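Local structure of beta-lactamase/D-alanine Carboxypeptidase (3RJU) at residues D169-S172 and P178-H181. The protein is probably a serine hydrolase of the beta-lactamase and penicillin-binding-protein family, acting on beta-lactams or on D-alanine-terminated peptides of the cell wall. Residues are numbered along the deposited sequence; the frame is centred on the assembly and turned at random.
Sequences DALS and PYAH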
loop_
_atom_site.group_PDB
_atom_site.type_symbol
_atom_site.label_atom_id
_atom_site.label_comp_id
_atom_site.label_asym_id
_atom_site.label_seq_id
_atom_site.Cartn_x
_atom_site.Cartn_y
_atom_site.Cartn_z
ATOM N N ASP A 169 -8.671 11.808 4.889
ATOM C CA ASP A 169 -9.308 12.975 5.518
ATOM C C ASP A 169 -10.826 12.752 5.640
ATOM O O ASP A 169 -11.452 13.071 6.675
ATOM C CB ASP A 169 -9.084 14.248 4.699
ATOM C CG ASP A 169 -7.602 14.624 4.540
ATOM O OD1 ASP A 169 -6.735 14.156 5.322
ATOM O OD2 ASP A 169 -7.306 15.411 3.614
ATOM N N ALA A 170 -11.420 12.238 4.568
ATOM C CA ALA A 170 -12.862 12.036 4.530
ATOM C C ALA A 170 -13.271 10.975 5.543
ATOM O O ALA A 170 -14.274 11.123 6.249
ATOM C CB ALA A 170 -13.294 11.625 3.118
ATOM N N LEU A 171 -12.490 9.898 5.608
ATOM C CA LEU A 171 -12.788 8.802 6.517
ATOM C C LEU A 171 -12.713 9.265 7.973
ATOM O O LEU A 171 -13.561 8.904 8.805
ATOM C CB LEU A 171 -11.835 7.638 6.275
ATOM C CG LEU A 171 -11.926 7.019 4.879
ATOM C CD1 LEU A 171 -10.900 5.885 4.752
ATOM C CD2 LEU A 171 -13.353 6.491 4.593
ATOM N N SER A 172 -11.699 10.075 8.270
ATOM C CA SER A 172 -11.550 10.674 9.596
ATOM C C SER A 172 -12.758 11.557 9.937
ATOM O O SER A 172 -13.295 11.498 11.067
ATOM C CB SER A 172 -10.259 11.494 9.649
ATOM O OG SER A 172 -10.157 12.218 10.875
ATOM N N PRO A 178 -9.466 11.284 14.736
ATOM C CA PRO A 178 -8.249 11.431 13.933
ATOM C C PRO A 178 -7.978 10.155 13.152
ATOM O O PRO A 178 -8.271 9.060 13.638
ATOM C CB PRO A 178 -7.155 11.644 14.987
ATOM C CG PRO A 178 -7.886 12.233 16.161
ATOM C CD PRO A 178 -9.220 11.538 16.171
ATOM N N TYR A 179 -7.432 10.296 11.947
ATOM C CA TYR A 179 -7.113 9.125 11.156
ATOM C C TYR A 179 -6.208 8.140 11.900
ATOM O O TYR A 179 -6.385 6.921 11.780
ATOM C CB TYR A 179 -6.500 9.504 9.803
ATOM C CG TYR A 179 -6.432 8.322 8.896
ATOM C CD1 TYR A 179 -7.554 7.902 8.192
ATOM C CD2 TYR A 179 -5.263 7.587 8.781
ATOM C CE1 TYR A 179 -7.510 6.797 7.377
ATOM C CE2 TYR A 179 -5.189 6.478 7.960
ATOM C CZ TYR A 179 -6.313 6.094 7.254
ATOM O OH TYR A 179 -6.246 5.009 6.447
ATOM N N ALA A 180 -5.246 8.655 12.667
ATOM C CA ALA A 180 -4.349 7.774 13.415
ATOM C C ALA A 180 -5.147 6.873 14.363
ATOM O O ALA A 180 -4.771 5.730 14.599
ATOM C CB ALA A 180 -3.328 8.577 14.191
ATOM N N HIS A 181 -6.245 7.387 14.917
ATOM C CA HIS A 181 -7.098 6.567 15.775
ATOM C C HIS A 181 -7.860 5.499 15.000
ATOM O O HIS A 181 -8.068 4.404 15.515
ATOM C CB HIS A 181 -8.090 7.440 16.543
ATOM C CG HIS A 181 -7.438 8.314 17.564
ATOM N ND1 HIS A 181 -8.145 8.962 18.554
ATOM C CD2 HIS A 181 -6.137 8.633 17.759
ATOM C CE1 HIS A 181 -7.310 9.655 19.307
ATOM N NE2 HIS A 181 -6.086 9.475 18.846
HETATM O O HOH W 1 -6.828 12.969 10.830
#
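Ser172, in the last turns of helix 162-175, and Tyr179, at the first position of helix 179-191, bring their backbones together, with CA of Ser172 5.0 Å from CA of Tyr179. The pair forms the inside of a sharp corner between two consecutive helices, 162-175 and 179-191, in the helical part of the beta-lactamase-type fold, apart from the large antiparallel sheet. Pro178 stands at the N-cap of the second helix and offers no side-chain acceptor; its O accepts a weak bond from His181 N (2.9 Å). Tyr179 N gives its hydrogen to a water, N to water oxygen 3.0 Å. The same water donates a weak bond to Ser172 OG (3.4 Å), bridging the two helices at their junction. Ser172 OG lies anti to the backbone N (chi1 173°), which directs the hydroxyl to the start of the second helix, 3.7 Å from Pro178 CA. There it also hydrogen-bonds to Lys177 O, tying the end of the first helix to the turn. Deeper in the corner the contact is apolar. Tyr179 has CG anti to its backbone N (chi1 -169°), and its ring extends beside the first helix. Both Tyr179 and Leu171 reach helix 64-77, where they share Ile71, while Leu171 also packs on Met72 and Leu75; the phenol oxygen of Tyr179 makes a weak hydrogen bond with Thr68. Helix 64-77 carries near its start the lysine of a probable SxxK motif, Ser62 and Lys65, so the corner packs against the helix of the presumed active site. Between the two helices, Leu171 CD1 sits at the edge of the tyrosine ring, near its plane, 4.4 Å from Tyr179 CE1.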